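Local coordinates for lipoprotein (Paraburkholderia phytofirmans, PDB 5T11) that forms a dodecamer and probably guides export of the Pel polysaccharide across the outer membrane, at residues E116-D119 / A124-W127; K20-S25 / E81-Q86; A44-A49 / K151-L156. The protein carries 1 engineered substitution. All coordinates share one frame; numbering follows the deposited sequence.

Contact 1: E116-D119 / A124-W127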
loop_
_atom_site.group_PDB
_atom_site.type_symbol
_atom_site.label_atom_id
_atom_site.label_comp_id
_atom_site.label_asym_id
_atom_site.label_seq_id
_atom_site.Cartn_x
_atom_site.Cartn_y
_atom_site.Cartn_z
ATOM N N GLU B 116 5.834 36.416 24.092
ATOM C CA GLU B 116 6.542 37.222 25.084
ATOM C C GLU B 116 6.915 38.556 24.454
ATOM O O GLU B 116 7.319 38.608 23.287
ATOM C CB GLU B 116 7.840 36.551 25.604
ATOM C CG GLU B 116 7.673 35.198 26.251
ATOM C CD GLU B 116 7.726 34.059 25.244
ATOM O OE1 GLU B 116 8.510 34.151 24.273
ATOM O OE2 GLU B 116 6.977 33.076 25.424
ATOM N N LEU B 117 6.793 39.630 25.228
ATOM C CA LEU B 117 7.281 40.943 24.828
ATOM C C LEU B 117 8.508 41.271 25.666
ATOM O O LEU B 117 8.427 41.317 26.903
ATOM C CB LEU B 117 6.206 42.015 24.999
ATOM C CG LEU B 117 6.581 43.364 24.381
ATOM C CD1 LEU B 117 6.545 43.248 22.856
ATOM C CD2 LEU B 117 5.664 44.466 24.876
ATOM N N ILE B 118 9.634 41.514 25.001
ATOM C CA ILE B 118 10.917 41.711 25.667
ATOM C C ILE B 118 11.345 43.171 25.541
ATOM O O ILE B 118 11.281 43.754 24.453
ATOM C CB ILE B 118 11.985 40.761 25.097
ATOM C CG1 ILE B 118 11.593 39.304 25.409
ATOM C CG2 ILE B 118 13.359 41.099 25.667
ATOM C CD1 ILE B 118 12.051 38.299 24.375
ATOM N N ASP B 119 11.753 43.763 26.668
ATOM C CA ASP B 119 12.370 45.087 26.702
ATOM C C ASP B 119 13.769 44.980 26.105
ATOM O O ASP B 119 14.625 44.274 26.647
ATOM C CB ASP B 119 12.416 45.595 28.144
ATOM C CG ASP B 119 12.931 47.034 28.272
ATOM O OD1 ASP B 119 13.859 47.438 27.539
ATOM O OD2 ASP B 119 12.408 47.768 29.141
ATOM N N ALA B 124 14.466 42.109 29.716
ATOM C CA ALA B 124 13.416 41.629 30.608
ATOM C C ALA B 124 12.135 41.320 29.838
ATOM O O ALA B 124 11.700 42.100 28.985
ATOM C CB ALA B 124 13.131 42.672 31.696
ATOM N N VAL B 125 11.519 40.180 30.150
ATOM C CA VAL B 125 10.163 39.895 29.681
ATOM C C VAL B 125 9.202 40.795 30.455
ATOM O O VAL B 125 9.048 40.652 31.672
ATOM C CB VAL B 125 9.799 38.417 29.857
ATOM C CG1 VAL B 125 8.315 38.201 29.552
ATOM C CG2 VAL B 125 10.660 37.542 28.953
ATOM N N VAL B 126 8.565 41.739 29.755
ATOM C CA VAL B 126 7.672 42.695 30.407
ATOM C C VAL B 126 6.206 42.336 30.219
ATOM O O VAL B 126 5.340 42.953 30.862
ATOM C CB VAL B 126 7.933 44.138 29.917
ATOM C CG1 VAL B 126 9.369 44.578 30.257
ATOM C CG2 VAL B 126 7.648 44.270 28.423
ATOM N N TRP B 127 5.902 41.341 29.393
ATOM C CA TRP B 127 4.533 40.915 29.137
ATOM C C TRP B 127 4.596 39.570 28.437
ATOM O O TRP B 127 5.527 39.307 27.666
ATOM C CB TRP B 127 3.786 41.947 28.276
ATOM C CG TRP B 127 2.394 41.573 27.857
ATOM C CD1 TRP B 127 1.230 41.934 28.470
ATOM C CD2 TRP B 127 2.020 40.795 26.706
ATOM N NE1 TRP B 127 0.156 41.419 27.786
ATOM C CE2 TRP B 127 0.612 40.719 26.695
ATOM C CE3 TRP B 127 2.740 40.160 25.688
ATOM C CZ2 TRP B 127 -0.094 40.021 25.713
ATOM C CZ3 TRP B 127 2.038 39.459 24.706
ATOM C CH2 TRP B 127 0.636 39.394 24.727
#

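Contact 2: K20-S25 / E81-Q86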
loop_
_atom_site.group_PDB
_atom_site.type_symbol
_atom_site.label_atom_id
_atom_site.label_comp_id
_atom_site.label_asym_id
_atom_site.label_seq_id
_atom_site.Cartn_x
_atom_site.Cartn_y
_atom_site.Cartn_z
ATOM N N LYS B 20 8.833 51.279 18.680
ATOM C CA LYS B 20 9.249 50.371 17.614
ATOM C C LYS B 20 9.336 48.951 18.163
ATOM O O LYS B 20 10.030 48.701 19.151
ATOM C CB LYS B 20 10.583 50.815 17.021
ATOM C CG LYS B 20 10.584 52.286 16.629
ATOM C CD LYS B 20 11.699 52.654 15.665
ATOM C CE LYS B 20 11.447 54.042 15.083
ATOM N NZ LYS B 20 10.033 54.197 14.612
ATOM N N VAL B 21 8.628 48.028 17.525
ATOM C CA VAL B 21 8.572 46.629 17.936
ATOM C C VAL B 21 9.123 45.769 16.808
ATOM O O VAL B 21 8.688 45.891 15.657
ATOM C CB VAL B 21 7.136 46.198 18.279
ATOM C CG1 VAL B 21 7.086 44.707 18.634
ATOM C CG2 VAL B 21 6.576 47.062 19.391
ATOM N N ALA B 22 10.070 44.900 17.138
ATOM C CA ALA B 22 10.551 43.884 16.213
ATOM C C ALA B 22 9.909 42.549 16.569
ATOM O O ALA B 22 9.882 42.169 17.744
ATOM C CB ALA B 22 12.075 43.769 16.261
ATOM N N VAL B 23 9.378 41.858 15.561
ATOM C CA VAL B 23 8.874 40.493 15.727
ATOM C C VAL B 23 10.006 39.543 15.358
ATOM O O VAL B 23 10.552 39.612 14.250
ATOM C CB VAL B 23 7.629 40.234 14.868
ATOM C CG1 VAL B 23 7.217 38.755 14.949
ATOM C CG2 VAL B 23 6.489 41.163 15.292
ATOM N N VAL B 24 10.376 38.681 16.298
ATOM C CA VAL B 24 11.566 37.848 16.192
ATOM C C VAL B 24 11.158 36.385 16.346
ATOM O O VAL B 24 10.452 36.034 17.298
ATOM C CB VAL B 24 12.606 38.241 17.257
ATOM C CG1 VAL B 24 13.541 37.092 17.563
ATOM C CG2 VAL B 24 13.381 39.465 16.814
ATOM N N SER B 25 11.604 35.553 15.400
ATOM C CA SER B 25 11.620 34.091 15.446
ATOM C C SER B 25 10.611 33.479 16.403
ATOM O O SER B 25 10.915 33.220 17.573
ATOM C CB SER B 25 13.012 33.584 15.815
ATOM O OG SER B 25 13.310 33.879 17.168
ATOM N N GLU B 81 20.331 40.758 17.934
ATOM C CA GLU B 81 21.254 41.784 17.458
ATOM C C GLU B 81 20.606 42.634 16.372
ATOM O O GLU B 81 20.735 43.863 16.377
ATOM C CB GLU B 81 22.548 41.141 16.951
ATOM N N TRP B 82 19.878 41.998 15.449
ATOM C CA TRP B 82 19.156 42.743 14.421
ATOM C C TRP B 82 18.169 43.730 15.039
ATOM O O TRP B 82 18.070 44.881 14.601
ATOM C CB TRP B 82 18.429 41.775 13.484
ATOM C CG TRP B 82 17.648 42.475 12.406
ATOM C CD1 TRP B 82 18.112 42.870 11.182
ATOM C CD2 TRP B 82 16.270 42.871 12.459
ATOM N NE1 TRP B 82 17.109 43.488 10.471
ATOM C CE2 TRP B 82 15.970 43.502 11.233
ATOM C CE3 TRP B 82 15.266 42.766 13.427
ATOM C CZ2 TRP B 82 14.702 44.011 10.945
ATOM C CZ3 TRP B 82 14.009 43.274 13.141
ATOM C CH2 TRP B 82 13.738 43.888 11.908
ATOM N N ALA B 83 17.416 43.287 16.051
ATOM C CA ALA B 83 16.467 44.173 16.725
ATOM C C ALA B 83 17.170 45.379 17.319
ATOM O O ALA B 83 16.675 46.510 17.222
ATOM C CB ALA B 83 15.716 43.415 17.824
ATOM N N ARG B 84 18.327 45.161 17.941
ATOM C CA ARG B 84 19.067 46.280 18.501
ATOM C C ARG B 84 19.560 47.219 17.405
ATOM O O ARG B 84 19.568 48.439 17.590
ATOM C CB ARG B 84 20.221 45.762 19.361
ATOM C CG ARG B 84 19.760 45.130 20.676
ATOM C CD ARG B 84 20.917 44.811 21.612
ATOM N NE ARG B 84 21.710 43.671 21.158
ATOM C CZ ARG B 84 21.437 42.401 21.447
ATOM N NH1 ARG B 84 20.381 42.097 22.194
ATOM N NH2 ARG B 84 22.225 41.433 20.992
ATOM N N SER B 85 19.951 46.680 16.246
ATOM C CA SER B 85 20.384 47.551 15.156
ATOM C C SER B 85 19.225 48.348 14.573
ATOM O O SER B 85 19.446 49.438 14.037
ATOM C CB SER B 85 21.077 46.738 14.057
ATOM O OG SER B 85 20.146 45.969 13.308
ATOM N N GLN B 86 17.997 47.839 14.678
ATOM C CA GLN B 86 16.810 48.560 14.235
ATOM C C GLN B 86 16.314 49.582 15.251
ATOM O O GLN B 86 15.352 50.301 14.958
ATOM C CB GLN B 86 15.688 47.568 13.918
ATOM C CG GLN B 86 15.953 46.717 12.682
ATOM C CD GLN B 86 16.142 47.566 11.449
ATOM O OE1 GLN B 86 15.171 48.040 10.858
ATOM N NE2 GLN B 86 17.398 47.794 11.071
#

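Contact 3: A44-A49 / K151-L156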
loop_
_atom_site.group_PDB
_atom_site.type_symbol
_atom_site.label_atom_id
_atom_site.label_comp_id
_atom_site.label_asym_id
_atom_site.label_seq_id
_atom_site.Cartn_x
_atom_site.Cartn_y
_atom_site.Cartn_z
ATOM N N ALA B 44 2.593 40.437 13.311
ATOM C CA ALA B 44 3.053 41.758 12.895
ATOM C C ALA B 44 1.885 42.626 12.443
ATOM O O ALA B 44 1.766 43.791 12.857
ATOM C CB ALA B 44 4.098 41.640 11.782
ATOM N N ASN B 45 1.006 42.076 11.595
ATOM C CA ASN B 45 -0.136 42.858 11.124
ATOM C C ASN B 45 -1.092 43.191 12.270
ATOM O O ASN B 45 -1.664 44.286 12.302
ATOM C CB ASN B 45 -0.864 42.126 9.998
ATOM C CG ASN B 45 -0.297 42.464 8.613
ATOM O OD1 ASN B 45 0.804 43.016 8.491
ATOM N ND2 ASN B 45 -1.057 42.142 7.564
ATOM N N THR B 46 -1.255 42.275 13.227
ATOM C CA THR B 46 -2.145 42.528 14.358
ATOM C C THR B 46 -1.646 43.700 15.199
ATOM O O THR B 46 -2.400 44.639 15.490
ATOM C CB THR B 46 -2.275 41.259 15.214
ATOM O OG1 THR B 46 -2.795 40.181 14.418
ATOM C CG2 THR B 46 -3.207 41.497 16.406
ATOM N N LEU B 47 -0.364 43.671 15.581
ATOM C CA LEU B 47 0.240 44.800 16.286
ATOM C C LEU B 47 0.046 46.104 15.525
ATOM O O LEU B 47 -0.181 47.159 16.134
ATOM C CB LEU B 47 1.733 44.556 16.505
ATOM C CG LEU B 47 2.168 43.465 17.481
ATOM C CD1 LEU B 47 3.700 43.395 17.499
ATOM C CD2 LEU B 47 1.608 43.712 18.883
ATOM N N ARG B 48 0.150 46.056 14.191
ATOM C CA ARG B 48 -0.079 47.254 13.386
ATOM C C ARG B 48 -1.546 47.651 13.394
ATOM O O ARG B 48 -1.870 48.839 13.502
ATOM C CB ARG B 48 0.381 47.038 11.947
ATOM C CG ARG B 48 1.865 47.122 11.740
ATOM C CD ARG B 48 2.168 47.089 10.249
ATOM N NE ARG B 48 3.543 46.691 9.998
ATOM C CZ ARG B 48 3.906 45.501 9.547
ATOM N NH1 ARG B 48 2.983 44.590 9.266
ATOM N NH2 ARG B 48 5.195 45.241 9.355
ATOM N N ALA B 49 -2.441 46.670 13.247
ATOM C CA ALA B 49 -3.869 46.938 13.367
ATOM C C ALA B 49 -4.198 47.582 14.707
ATOM O O ALA B 49 -5.112 48.406 14.788
ATOM C CB ALA B 49 -4.663 45.643 13.187
ATOM N N LYS B 151 -6.907 38.289 19.471
ATOM C CA LYS B 151 -7.357 38.305 20.864
ATOM C C LYS B 151 -6.162 38.316 21.819
ATOM O O LYS B 151 -6.081 39.153 22.731
ATOM C CB LYS B 151 -8.267 37.090 21.117
ATOM C CG LYS B 151 -8.902 37.000 22.499
ATOM C CD LYS B 151 -9.905 38.131 22.718
ATOM C CE LYS B 151 -10.653 38.003 24.045
ATOM N NZ LYS B 151 -11.357 39.272 24.375
ATOM N N VAL B 152 -5.203 37.407 21.596
ATOM C CA VAL B 152 -4.066 37.247 22.501
ATOM C C VAL B 152 -3.245 38.534 22.586
ATOM O O VAL B 152 -2.778 38.918 23.667
ATOM C CB VAL B 152 -3.197 36.056 22.049
ATOM C CG1 VAL B 152 -1.849 36.078 22.759
ATOM C CG2 VAL B 152 -3.923 34.723 22.296
ATOM N N LEU B 153 -3.036 39.204 21.457
ATOM C CA LEU B 153 -2.207 40.404 21.405
ATOM C C LEU B 153 -2.993 41.689 21.647
ATOM O O LEU B 153 -2.418 42.784 21.561
ATOM C CB LEU B 153 -1.482 40.491 20.055
ATOM C CG LEU B 153 -0.508 39.349 19.722
ATOM C CD1 LEU B 153 0.221 39.620 18.398
ATOM C CD2 LEU B 153 0.498 39.114 20.857
ATOM N N SER B 154 -4.285 41.586 21.958
ATOM C CA SER B 154 -5.078 42.789 22.194
ATOM C C SER B 154 -4.541 43.702 23.302
ATOM O O SER B 154 -4.728 44.925 23.178
ATOM C CB SER B 154 -6.538 42.410 22.486
ATOM O OG SER B 154 -6.665 41.789 23.750
ATOM N N PRO B 155 -3.899 43.218 24.378
ATOM C CA PRO B 155 -3.341 44.171 25.357
ATOM C C PRO B 155 -2.165 44.993 24.829
ATOM O O PRO B 155 -1.769 45.958 25.495
ATOM C CB PRO B 155 -2.910 43.274 26.525
ATOM C CG PRO B 155 -3.684 41.971 26.335
ATOM C CD PRO B 155 -3.782 41.822 24.854
ATOM N N LEU B 156 -1.593 44.659 23.672
ATOM C CA LEU B 156 -0.509 45.456 23.104
ATOM C C LEU B 156 -0.997 46.540 22.146
ATOM O O LEU B 156 -0.175 47.174 21.474
ATOM C CB LEU B 156 0.495 44.559 22.384
ATOM C CG LEU B 156 1.067 43.407 23.216
ATOM C CD1 LEU B 156 2.134 42.668 22.423
ATOM C CD2 LEU B 156 1.628 43.915 24.533
HETATM O O HOH W 1 -1.091 46.561 18.690
#

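Contact 1: E116-D119 / A124-W127
Leu117 and Trp127 pair across a beta hairpin made by strands 109-119 and 125-134, at a point where a classic beta bulge breaks the regular pairing. Val126 and Trp127 both lie opposite Leu117, so one strand spends two residues where the other spends one, and the segments run far from strictly antiparallel, at 128°. Val126, the first residue of the bulge, has near-helical backbone angles, and its N donates to Leu117 O at 2.9 Å. Leu117 N donates to Trp127 O at 2.8 Å, almost straight at 178°, and Asp119 N reaches Ala124 O at 2.9 Å beyond the bulge.

The tight face carries Leu117, Trp127 and, because of the bulge, Val126. Leu117 and Trp127 are large, apolar and buried: Leu117 CB sits obliquely against the indole at CE3, 4.0 Å away, while Leu153, Pro155 and Leu156 pack on the tryptophan. The Trp127 side chain turns away from its backbone N (chi1 176°), which carries the six-membered ring back beside Leu117. Val126 CG2 comes 3.4 Å from Leu117 O and 4.1 Å from Leu117 CD2.

The opposite face is more open. Ile118 and Val125, branched residues suited to a strand, are both partly exposed and meet through a single pair of branches, Ile118 CG1 and Val125 CG2, 4.1 Å apart; Val125 also packs on Arg48 of a second subunit. At the end by the turn, Asp119 OD1 accepts Ser121 as its hydrogen-bond partner, leaving the methylene to face the hairpin: Asp119 CB lies 3.8 Å from Val126 CG1.

Contact 2: K20-S25 / E81-Q86
Trp82 is the first residue within 81-86 to touch 20-25, and it does so with the rim of its ring. Its CG stands opposite the backbone N (chi1 179°), which sends the indole out from the helix, across to the strand, until CZ3 comes 3.7 Å from Ala22 CB. The methyl approaches at the ring edge, close to the ring plane, so this is edge packing rather than a stack. Ala58 and Pro59 add further apolar contacts to the indole.

Ala83 follows, its CB 4.0 Å from Ala22 CB. Two small residues face each other, which lets the backbones come to a CA-CA distance of 5.9 Å, close for a helix lying on a sheet. This is a helix-on-sheet interface of an alpha/beta sandwich: Ala22 points to helix 78-85, whereas the next residue, Val23, points away from it and packs against helix 35-49 on the other side of the sheet.

Ser85 turns back on its own helix, OG donating to Trp82 O at 2.7 Å, and Gln86 N gives the same carbonyl a second bond at 3.0 Å. Gln86 folds its aliphatic part over the indole, with CG 3.4 Å above the ring plane and offset toward the rim. At its carbonyl the contact thins out: Lys20 CD passes 4.4 Å from Gln86 O, while the ammonium of Lys20 goes on to a salt bridge with Asp54.

Contact 3: A44-A49 / K151-L156
Leu47 meets Leu153 and Leu156 where the C-terminal part of helix 35-49 lies beside the segment in which helix 141-152 ends and passes into a 3-10 turn, both packed on the same face of the sheet in this alpha/beta sandwich. No direct hydrogen bond joins the two segments; aliphatic branches and one water make the contact.

All three leucines adopt the same common shape, with CG opposite the carbonyl carbon and CD1 extended away from CA. For Leu47 (chi1 -69°, chi2 179°) this divides the work between the methyls. CD1 continues toward strand 21-28, while CD2 branches off toward the 3-10 segment that follows helix 141-152, 3.7 Å from Leu156 CD1 and 3.8 Å from Leu156 CB. The Leu47 and Leu156 side chains cross at a slant, so one methyl rests against both the base and the far branch of its neighbour. Leu153 CD1 adds a wider contact, 4.3 Å from Leu47 CD2. Leu92 of the sheet touches all three, so apolar side chains suit this buried place.

Thr46 is divided too. Its CG2 lies opposite the backbone N and faces Leu153 CB at 4.2 Å, the side chains meeting at about a right angle; its OG1 turns back to bond Ile42 O one helical turn earlier. A beta-branched residue can thus offer a methyl to the interface while its hydroxyl is satisfied within the helix.

The chain beyond Val152 tightens into a 3-10 turn that brings Leu156 into place. Ser154 suits the helix end because its OG and N both donate to Lys151 O. A single water joins the backbones, donating to Leu47 O at 2.8 Å and to Leu156 O at 3.0 Å.

In the fold
From the N terminus, residues 20-25 open contact 2, and the chain passes through 44-49, the opening of contact 3, before 81-86 closes contact 2. Contacts 2 and 3 therefore cross. Contact 1 follows as a short hairpin closure, in series with contact 2 and nested inside the long loop that 151-156 closes. Contact 2 fixes helix 78-85 on one side of the sheet, contact 3 ties helix 35-49 to the segment that ends helix 141-152 on the other side, and contact 1 links neighbouring strands. Physical touches complete the set: Leu47 CD1 reaches Val21 CG1 at 3.8 Å, and Trp127 joins contact 1 to 151-156. Contacts 1 and 2 share the sheet without touching.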